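Local atomic coordinates of 2-polyprenyl-6-methoxyphenol hydroxylase-like FAD-dependent oxidoreductase (Streptomyces sp. NRRL 11266, PDB entry 6UI5), a protein that belongs to the FAD-dependent oxidoreductases related to aromatic-ring hydroxylases and holds flavin-adenine dinucleotide in a Rossmann-type FAD-binding domain. Residues A[266-271]-A[285-291]; A[172-176]-A[350-354]; A[120-124]-A[160-165]. One frame throughout, in Å; residues are numbered along the deposited sequence.

Contact 1: A[266-271]-A[285-291]; sequences IVTRNA and AAHVHYP. With FAD (flavin-adenine dinucleotide), chain C.
Arg269 and Val288 face one another as an antiparallel hydrogen-bonded pair, joined by two backbone bonds, Arg269 N to Val288 O and Val288 N to Arg269 O, of 3.1 Å each. A third bond, from Ala271 N to Ala286 O, is 2.8 Å long and nearly straight at 172°. These three bonds tie the short strand 287-288 to the end of strand 257-271; the side chains on the two faces have different partners. On one face Asn270 and His287 run alongside each other in the same direction, amide and imidazole planes 63° apart, with Asn270 OD1 3.5 Å from His287 CB. The amide oxygen is hydrogen-bonded to Tyr274. With CG lodged between its backbone N and carbonyl carbon (chi1 40°), His287 turns its ring away from 266-271, and NE2 reaches Asp303 on helix 295-316. The other face carries Val288, whose CG2 rests against Val267 O, and Arg269, whose chain curls back so that NH1 donates to Thr268 O at 2.9 Å from above the carbonyl plane. One face of this guanidinium lies against Val267 CB. Thr268 OG1 is hydrogen-bonded to Asp173. Farther along, His289 ND1 bonds Tyr290 O at 3.0 Å, with the oxygen lying in the imidazole plane, which limits rotation of the ring. Ile266 divides its branches: CG2 presses on the backbone of Tyr290, and CD1 meets Pro291 CD at 3.9 Å. Pro291 in turn sets CB 3.4 Å from N5 of the flavin. Segment 285-291 thus passes from regular antiparallel pairing into a loop that lines the isoalloxazine pocket; here a short antiparallel strand leads directly to Pro291 in the flavin pocket of an FAD-binding domain.

Contact 2: A[172-176]-A[350-354]; sequences DDWVI and YPRPL
Trp174 points the pyrrole edge of its indole at the main chain of Tyr350, where NE1 donates to the carbonyl O at 3.0 Å. The bond is fairly straight (165°), and the oxygen lies in the indole plane, although the donor is tilted from the carbonyl plane. Beside this bond Pro351 CD packs 3.8 Å from Trp174 CD1, and Leu354 CD2 comes more loosely toward the same ring. The neighbouring residue makes an apolar contact: Val175 CG2, which its torsion sets anti to the backbone N and turns to the ring, comes tightly to 3.3 Å from Tyr350 CE2, the two side chains crossing at a slant. In the next shell, the peptide bond between Tyr350 and Pro351 is cis, and Pro351 CB sits 4.0 Å above the plane of the Tyr350 ring, over its centre. The phenol ring also meets that of Phe224, their planes some 15° apart. Beyond these lies the second subunit, whose Tyr357 hydroxyl is hydrogen-bonded to Asp172 N and whose Leu354 packs on Leu354 here. Pro351 is thus a cis-proline at the N-cap of helix 352-365, joined to the loop before strand 176-185 and bordering the subunit interface.

Contact 3: A[120-124]-A[160-165]; sequences RLTGF and IVRKQA. With FAD (flavin-adenine dinucleotide), chain C.
Phe124 and Gln164 bury more surface than any other residues in this contact, in which the outer strand of a three-stranded antiparallel sheet meets the short helix 160-164 within the Rossmann-type FAD-binding domain. Strand and helix run nearly parallel, their axes 8.9 Å apart and inclined by 21°. Gln164 reaches across from the helix with an extended chain, and its OE1 accepts a bond of 2.9 Å from Phe124 N, which approaches in the plane of the amide carbonyl, though its N-H is bent off line. The Phe124 ring comes from the opposite direction, its plane only 15° from that of the amide. CG of Phe124 lies between the backbone N and the carbonyl carbon (chi1 69°), and this turn brings the ring against the helix. There Phe124 CE1 lies 3.6 Å from Gln164 CB, and Ala165 CB sits in the ring plane at its edge, 3.9 Å from Phe124 CZ. Leu151 of strand 150-153 and Val135 of strand 133-138 also touch the ring, linking the antiparallel sheet with the parallel one. The third large contributor, Ile160, works at the other end. Its CG2 packs 4.4 Å from Leu121 CD2, and that leucine's backbone meets the adenine of FAD through two weak hydrogen bonds, Leu121 N to N1A at 3.4 Å and N6A to Leu121 O at 3.1 Å. The Watson-Crick edge of the base thus pairs weakly with one strand residue. The helix adds a van der Waals contact to the same amino group: Ile160 CD1 stops 3.9 Å from FAD N6A.

Overall arrangement
Contact 1 is the buried one, while contacts 2 and 3 lie farther from the chain's centre and are partly exposed. Contacts 1 and 3 meet FAD near its two ends, flavin and adenine, and approach each other where Arg162 comes close to Ala285 O. Contacts 1 and 2 adjoin through Asp173, which is hydrogen-bonded to Thr268 and forms a longer, weak ion pair with Arg269; contact 1 lies in the sheet containing strands 176-185 and 257-271, and contact 2 uses the loop leading into it. Contacts 2 and 3 do not touch. The chemistry follows position: backbone pairing in the interior, one indole bond beside the subunit interface, and an amide-backbone bond with apolar packing between strand and helix.

Contact 1: A[266-271]-A[285-291]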
# COMPACT_ATOMS: atom_id res chain seq x y z
N ILE A 266 8.59 21.46 6.12
CA ILE A 266 8.63 20.51 5.00
C ILE A 266 7.35 20.63 4.21
O ILE A 266 6.26 20.48 4.76
CB ILE A 266 8.81 19.06 5.47
CG1 ILE A 266 10.24 18.83 5.95
CG2 ILE A 266 8.44 18.07 4.32
CD1 ILE A 266 11.28 19.05 4.85
N VAL A 267 7.48 20.86 2.90
CA VAL A 267 6.40 20.62 1.97
C VAL A 267 6.87 19.60 0.94
O VAL A 267 8.06 19.31 0.83
CB VAL A 267 5.92 21.90 1.27
CG1 VAL A 267 5.10 22.76 2.26
CG2 VAL A 267 7.12 22.63 0.71
N THR A 268 5.92 19.10 0.15
CA THR A 268 6.14 18.05 -0.84
C THR A 268 5.77 18.57 -2.22
O THR A 268 4.59 18.83 -2.49
CB THR A 268 5.31 16.82 -0.51
OG1 THR A 268 5.56 16.42 0.84
CG2 THR A 268 5.65 15.68 -1.46
N ARG A 269 6.75 18.71 -3.11
CA ARG A 269 6.48 19.25 -4.43
C ARG A 269 7.27 18.52 -5.49
O ARG A 269 8.38 18.02 -5.24
CB ARG A 269 6.77 20.77 -4.55
CG ARG A 269 6.03 21.64 -3.49
CD ARG A 269 4.59 22.09 -3.91
NE ARG A 269 4.06 22.95 -2.85
CZ ARG A 269 3.45 22.53 -1.75
NH1 ARG A 269 3.17 21.21 -1.58
NH2 ARG A 269 3.04 23.45 -0.83
N ASN A 270 6.69 18.46 -6.69
CA ASN A 270 7.37 17.95 -7.86
C ASN A 270 7.10 18.92 -9.00
O ASN A 270 5.94 19.15 -9.36
CB ASN A 270 6.90 16.53 -8.18
CG ASN A 270 7.86 15.77 -9.08
OD1 ASN A 270 9.06 16.04 -9.07
ND2 ASN A 270 7.33 14.79 -9.86
N ALA A 271 8.16 19.54 -9.54
CA ALA A 271 8.01 20.39 -10.71
C ALA A 271 7.30 19.65 -11.83
O ALA A 271 7.53 18.46 -12.06
CB ALA A 271 9.39 20.88 -11.17
N ALA A 285 15.34 22.19 -6.46
CA ALA A 285 14.54 22.98 -7.39
C ALA A 285 13.53 22.13 -8.18
O ALA A 285 12.51 22.66 -8.63
CB ALA A 285 15.47 23.73 -8.35
N ALA A 286 13.79 20.84 -8.38
CA ALA A 286 12.82 20.03 -9.10
C ALA A 286 11.87 19.28 -8.18
O ALA A 286 10.72 19.02 -8.58
CB ALA A 286 13.54 19.03 -10.03
N HIS A 287 12.29 18.97 -6.95
CA HIS A 287 11.47 18.11 -6.11
C HIS A 287 12.02 18.12 -4.69
O HIS A 287 13.24 18.09 -4.50
CB HIS A 287 11.45 16.66 -6.66
CG HIS A 287 12.78 16.23 -7.17
ND1 HIS A 287 13.77 15.75 -6.33
CD2 HIS A 287 13.33 16.28 -8.41
CE1 HIS A 287 14.86 15.50 -7.05
NE2 HIS A 287 14.62 15.81 -8.31
N VAL A 288 11.10 18.13 -3.72
CA VAL A 288 11.42 18.18 -2.29
C VAL A 288 10.36 17.41 -1.52
O VAL A 288 9.23 17.25 -1.99
CB VAL A 288 11.48 19.62 -1.73
CG1 VAL A 288 12.61 20.43 -2.39
CG2 VAL A 288 10.13 20.28 -1.92
N HIS A 289 10.71 16.98 -0.31
CA HIS A 289 9.89 16.06 0.47
C HIS A 289 10.63 15.86 1.79
O HIS A 289 11.75 16.33 1.96
CB HIS A 289 9.70 14.72 -0.24
CG HIS A 289 10.96 14.19 -0.82
ND1 HIS A 289 12.01 13.74 -0.05
CD2 HIS A 289 11.37 14.09 -2.11
CE1 HIS A 289 13.00 13.37 -0.83
NE2 HIS A 289 12.65 13.57 -2.09
N TYR A 290 9.99 15.14 2.70
CA TYR A 290 10.62 14.85 3.98
C TYR A 290 11.88 14.01 3.74
O TYR A 290 11.90 13.13 2.87
CB TYR A 290 9.66 14.12 4.91
CG TYR A 290 10.24 13.81 6.26
CD1 TYR A 290 10.30 14.78 7.24
CD2 TYR A 290 10.73 12.55 6.57
CE1 TYR A 290 10.83 14.52 8.49
CE2 TYR A 290 11.26 12.27 7.82
CZ TYR A 290 11.31 13.26 8.77
OH TYR A 290 11.85 13.02 10.02
N PRO A 291 12.95 14.29 4.49
CA PRO A 291 14.22 13.57 4.30
C PRO A 291 14.20 12.15 4.89
O PRO A 291 14.31 11.96 6.10
CB PRO A 291 15.27 14.43 5.04
CG PRO A 291 14.44 15.42 5.87
CD PRO A 291 13.12 15.59 5.18
PA FAD C . 20.48 22.83 -1.99
O1A FAD C . 21.19 21.87 -1.06
O2A FAD C . 19.37 23.51 -1.21
O5B FAD C . 21.55 23.85 -2.74
C5B FAD C . 21.08 24.94 -3.51
C4B FAD C . 22.21 26.02 -3.58
O4B FAD C . 21.93 27.01 -4.39
C3B FAD C . 22.40 26.68 -2.19
O3B FAD C . 23.73 26.85 -1.98
C2B FAD C . 21.69 28.04 -2.33
O2B FAD C . 22.21 28.93 -1.25
C1B FAD C . 22.08 28.40 -3.52
N9A FAD C . 21.24 29.36 -4.21
C8A FAD C . 19.89 29.47 -4.13
N7A FAD C . 19.50 30.44 -4.98
C5A FAD C . 20.61 30.92 -5.60
C6A FAD C . 20.80 31.91 -6.55
N6A FAD C . 20.00 32.86 -7.32
N1A FAD C . 22.02 32.20 -7.00
C2A FAD C . 23.09 31.52 -6.53
N3A FAD C . 22.90 30.54 -5.60
C4A FAD C . 21.67 30.24 -5.13
N1 FAD C . 19.47 14.77 2.61
C2 FAD C . 19.82 13.34 2.84
O2 FAD C . 20.27 12.66 1.97
N3 FAD C . 19.59 12.75 4.19
C4 FAD C . 19.04 13.59 5.26
O4 FAD C . 18.86 13.16 6.34
C4X FAD C . 18.70 15.04 4.99
N5 FAD C . 18.15 15.81 6.08
C5X FAD C . 17.79 17.23 5.84
C6 FAD C . 17.26 17.97 6.90
C7 FAD C . 16.92 19.30 6.71
C7M FAD C . 16.37 19.84 8.02
C8 FAD C . 17.10 19.93 5.47
C8M FAD C . 16.70 21.41 5.35
C9 FAD C . 17.64 19.19 4.40
C9A FAD C . 17.99 17.83 4.57
N10 FAD C . 18.55 17.02 3.43
C10 FAD C . 18.91 15.62 3.67
C1' FAD C . 18.78 17.68 2.12
C2' FAD C . 18.12 17.10 0.86
O2' FAD C . 18.82 16.03 0.35
C3' FAD C . 18.17 18.13 -0.27
O3' FAD C . 17.33 17.67 -1.28
C4' FAD C . 19.55 18.34 -0.93
O4' FAD C . 20.55 18.77 -0.04
C5' FAD C . 19.30 19.47 -1.94
O5' FAD C . 20.32 19.52 -2.90
P FAD C . 20.33 20.72 -4.03
O1P FAD C . 21.76 20.94 -4.49
O2P FAD C . 19.38 20.51 -5.19
O3P FAD C . 19.74 22.05 -3.24

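Contact 2: A[172-176]-A[350-354]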
# COMPACT_ATOMS: atom_id res chain seq x y z
N ASP A 172 1.14 18.67 -2.43
CA ASP A 172 0.25 18.96 -1.32
C ASP A 172 0.73 18.20 -0.08
O ASP A 172 1.52 17.27 -0.17
CB ASP A 172 -1.19 18.60 -1.65
CG ASP A 172 -2.17 19.60 -1.09
OD1 ASP A 172 -1.76 20.74 -0.81
OD2 ASP A 172 -3.35 19.23 -0.92
N ASP A 173 0.27 18.65 1.09
CA ASP A 173 0.57 17.97 2.35
C ASP A 173 -0.65 18.04 3.25
O ASP A 173 -1.35 19.05 3.27
CB ASP A 173 1.79 18.57 3.07
CG ASP A 173 3.08 18.44 2.25
OD1 ASP A 173 3.33 19.39 1.47
OD2 ASP A 173 3.83 17.41 2.39
N TRP A 174 -0.93 16.94 3.95
CA TRP A 174 -1.97 16.94 4.97
C TRP A 174 -1.44 17.32 6.35
O TRP A 174 -2.23 17.48 7.29
CB TRP A 174 -2.67 15.58 5.05
CG TRP A 174 -1.79 14.46 5.55
CD1 TRP A 174 -1.65 14.03 6.84
CD2 TRP A 174 -0.95 13.61 4.75
NE1 TRP A 174 -0.76 12.97 6.89
CE2 TRP A 174 -0.32 12.70 5.62
CE3 TRP A 174 -0.67 13.53 3.38
CZ2 TRP A 174 0.58 11.72 5.16
CZ3 TRP A 174 0.23 12.56 2.93
CH2 TRP A 174 0.85 11.68 3.82
N VAL A 175 -0.13 17.45 6.49
CA VAL A 175 0.47 17.96 7.71
C VAL A 175 1.75 18.69 7.31
O VAL A 175 2.38 18.36 6.30
CB VAL A 175 0.73 16.81 8.71
CG1 VAL A 175 1.72 15.80 8.12
CG2 VAL A 175 1.23 17.39 10.07
N ILE A 176 2.09 19.70 8.09
CA ILE A 176 3.32 20.46 7.88
C ILE A 176 4.34 20.01 8.93
O ILE A 176 4.16 20.26 10.13
CB ILE A 176 3.09 21.98 7.96
CG1 ILE A 176 2.04 22.42 6.94
CG2 ILE A 176 4.39 22.68 7.67
CD1 ILE A 176 2.24 21.83 5.52
N TYR A 350 1.47 9.82 11.03
CA TYR A 350 0.58 10.87 11.44
C TYR A 350 -0.48 11.14 10.37
O TYR A 350 -0.18 11.10 9.20
CB TYR A 350 1.39 12.13 11.74
CG TYR A 350 0.57 13.31 12.20
CD1 TYR A 350 0.31 13.53 13.55
CD2 TYR A 350 0.05 14.22 11.28
CE1 TYR A 350 -0.44 14.61 13.98
CE2 TYR A 350 -0.71 15.29 11.69
CZ TYR A 350 -0.95 15.49 13.04
OH TYR A 350 -1.70 16.58 13.43
N PRO A 351 -1.71 11.45 10.78
CA PRO A 351 -2.18 11.47 12.17
C PRO A 351 -2.35 10.05 12.68
O PRO A 351 -2.28 9.11 11.88
CB PRO A 351 -3.53 12.18 12.09
CG PRO A 351 -3.94 12.09 10.67
CD PRO A 351 -2.68 12.04 9.85
N ARG A 352 -2.52 9.89 13.98
CA ARG A 352 -2.46 8.54 14.52
C ARG A 352 -3.63 7.66 14.09
O ARG A 352 -3.44 6.43 14.04
CB ARG A 352 -2.33 8.57 16.05
CG ARG A 352 -3.56 8.14 16.80
CD ARG A 352 -3.30 8.06 18.30
NE ARG A 352 -3.28 9.38 18.92
CZ ARG A 352 -2.18 10.00 19.32
NH1 ARG A 352 -0.98 9.42 19.18
NH2 ARG A 352 -2.26 11.22 19.86
N PRO A 353 -4.85 8.17 13.80
CA PRO A 353 -5.87 7.28 13.20
C PRO A 353 -5.47 6.67 11.86
O PRO A 353 -5.65 5.46 11.63
CB PRO A 353 -7.09 8.21 13.06
CG PRO A 353 -6.55 9.61 13.22
CD PRO A 353 -5.41 9.48 14.16
N LEU A 354 -4.99 7.51 10.94
CA LEU A 354 -4.47 7.01 9.67
C LEU A 354 -3.35 6.00 9.90
O LEU A 354 -3.40 4.88 9.40
CB LEU A 354 -4.00 8.19 8.81
CG LEU A 354 -3.43 7.88 7.42
CD1 LEU A 354 -4.53 7.38 6.43
CD2 LEU A 354 -2.70 9.10 6.85

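Contact 3: A[120-124]-A[160-165]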
# COMPACT_ATOMS: atom_id res chain seq x y z
N ARG A 120 25.17 35.91 -7.22
CA ARG A 120 23.75 35.61 -7.29
C ARG A 120 23.24 35.76 -8.71
O ARG A 120 23.58 36.72 -9.41
CB ARG A 120 22.93 36.52 -6.37
CG ARG A 120 21.43 36.43 -6.67
CD ARG A 120 20.60 37.48 -5.94
NE ARG A 120 20.69 37.33 -4.49
CZ ARG A 120 20.07 36.38 -3.80
NH1 ARG A 120 20.22 36.32 -2.49
NH2 ARG A 120 19.31 35.48 -4.43
N LEU A 121 22.41 34.81 -9.12
CA LEU A 121 21.66 34.93 -10.36
C LEU A 121 20.36 35.66 -10.08
O LEU A 121 19.52 35.18 -9.31
CB LEU A 121 21.40 33.54 -10.96
CG LEU A 121 20.76 33.55 -12.33
CD1 LEU A 121 21.36 32.41 -13.07
CD2 LEU A 121 19.27 33.35 -12.22
N THR A 122 20.19 36.83 -10.69
CA THR A 122 18.99 37.62 -10.50
C THR A 122 17.95 37.42 -11.58
O THR A 122 16.77 37.72 -11.35
CB THR A 122 19.35 39.09 -10.41
OG1 THR A 122 19.82 39.53 -11.70
CG2 THR A 122 20.46 39.26 -9.42
N GLY A 123 18.34 36.93 -12.75
CA GLY A 123 17.36 36.64 -13.79
C GLY A 123 18.02 36.14 -15.05
O GLY A 123 19.25 35.95 -15.12
N PHE A 124 17.19 35.95 -16.07
CA PHE A 124 17.60 35.40 -17.36
C PHE A 124 16.49 35.61 -18.37
O PHE A 124 15.31 35.69 -18.00
CB PHE A 124 17.93 33.91 -17.24
CG PHE A 124 16.72 33.05 -16.98
CD1 PHE A 124 16.17 32.98 -15.71
CD2 PHE A 124 16.13 32.33 -18.01
CE1 PHE A 124 15.05 32.19 -15.47
CE2 PHE A 124 15.02 31.53 -17.77
CZ PHE A 124 14.47 31.47 -16.50
N ILE A 160 14.88 30.47 -7.92
CA ILE A 160 14.55 31.58 -8.81
C ILE A 160 14.42 31.07 -10.25
O ILE A 160 13.53 31.51 -10.99
CB ILE A 160 15.61 32.70 -8.70
CG1 ILE A 160 15.47 33.47 -7.38
CG2 ILE A 160 15.50 33.65 -9.89
CD1 ILE A 160 16.31 32.92 -6.21
N VAL A 161 15.29 30.15 -10.66
CA VAL A 161 15.26 29.68 -12.05
C VAL A 161 13.91 29.05 -12.36
O VAL A 161 13.29 29.34 -13.39
CB VAL A 161 16.40 28.70 -12.34
CG1 VAL A 161 16.29 28.22 -13.79
CG2 VAL A 161 17.78 29.34 -12.12
N ARG A 162 13.43 28.19 -11.48
CA ARG A 162 12.14 27.58 -11.73
C ARG A 162 11.04 28.63 -11.85
O ARG A 162 10.26 28.65 -12.81
CB ARG A 162 11.83 26.62 -10.61
CG ARG A 162 10.42 26.25 -10.68
CD ARG A 162 10.14 25.47 -9.55
NE ARG A 162 10.31 26.31 -8.40
CZ ARG A 162 10.44 25.73 -7.23
NH1 ARG A 162 10.54 24.40 -7.21
NH2 ARG A 162 10.56 26.41 -6.09
N LYS A 163 10.95 29.50 -10.86
CA LYS A 163 9.83 30.44 -10.81
C LYS A 163 9.83 31.37 -12.02
O LYS A 163 8.80 31.52 -12.69
CB LYS A 163 9.89 31.23 -9.50
CG LYS A 163 9.76 30.36 -8.24
CD LYS A 163 10.09 31.18 -6.99
CE LYS A 163 10.15 30.33 -5.72
NZ LYS A 163 8.88 29.61 -5.45
N GLN A 164 10.97 31.94 -12.35
CA GLN A 164 11.03 32.86 -13.49
C GLN A 164 10.74 32.16 -14.82
O GLN A 164 10.16 32.78 -15.73
CB GLN A 164 12.39 33.55 -13.52
CG GLN A 164 12.38 34.87 -14.24
CD GLN A 164 13.69 35.60 -14.05
OE1 GLN A 164 14.56 35.60 -14.94
NE2 GLN A 164 13.86 36.21 -12.89
N ALA A 165 11.15 30.88 -14.98
CA ALA A 165 10.75 30.09 -16.14
C ALA A 165 9.28 29.72 -16.10
O ALA A 165 8.78 29.11 -17.06
CB ALA A 165 11.60 28.81 -16.24
PA FAD C . 20.48 22.83 -1.99
O1A FAD C . 21.19 21.87 -1.06
O2A FAD C . 19.37 23.51 -1.21
O5B FAD C . 21.55 23.85 -2.74
C5B FAD C . 21.08 24.94 -3.51
C4B FAD C . 22.21 26.02 -3.58
O4B FAD C . 21.93 27.01 -4.39
C3B FAD C . 22.40 26.68 -2.19
O3B FAD C . 23.73 26.85 -1.98
C2B FAD C . 21.69 28.04 -2.33
O2B FAD C . 22.21 28.93 -1.25
C1B FAD C . 22.08 28.40 -3.52
N9A FAD C . 21.24 29.36 -4.21
C8A FAD C . 19.89 29.47 -4.13
N7A FAD C . 19.50 30.44 -4.98
C5A FAD C . 20.61 30.92 -5.60
C6A FAD C . 20.80 31.91 -6.55
N6A FAD C . 20.00 32.86 -7.32
N1A FAD C . 22.02 32.20 -7.00
C2A FAD C . 23.09 31.52 -6.53
N3A FAD C . 22.90 30.54 -5.60
C4A FAD C . 21.67 30.24 -5.13
N1 FAD C . 19.47 14.77 2.61
C2 FAD C . 19.82 13.34 2.84
O2 FAD C . 20.27 12.66 1.97
N3 FAD C . 19.59 12.75 4.19
C4 FAD C . 19.04 13.59 5.26
O4 FAD C . 18.86 13.16 6.34
C4X FAD C . 18.70 15.04 4.99
N5 FAD C . 18.15 15.81 6.08
C5X FAD C . 17.79 17.23 5.84
C6 FAD C . 17.26 17.97 6.90
C7 FAD C . 16.92 19.30 6.71
C7M FAD C . 16.37 19.84 8.02
C8 FAD C . 17.10 19.93 5.47
C8M FAD C . 16.70 21.41 5.35
C9 FAD C . 17.64 19.19 4.40
C9A FAD C . 17.99 17.83 4.57
N10 FAD C . 18.55 17.02 3.43
C10 FAD C . 18.91 15.62 3.67
C1' FAD C . 18.78 17.68 2.12
C2' FAD C . 18.12 17.10 0.86
O2' FAD C . 18.82 16.03 0.35
C3' FAD C . 18.17 18.13 -0.27
O3' FAD C . 17.33 17.67 -1.28
C4' FAD C . 19.55 18.34 -0.93
O4' FAD C . 20.55 18.77 -0.04
C5' FAD C . 19.30 19.47 -1.94
O5' FAD C . 20.32 19.52 -2.90
P FAD C . 20.33 20.72 -4.03
O1P FAD C . 21.76 20.94 -4.49
O2P FAD C . 19.38 20.51 -5.19
O3P FAD C . 19.74 22.05 -3.24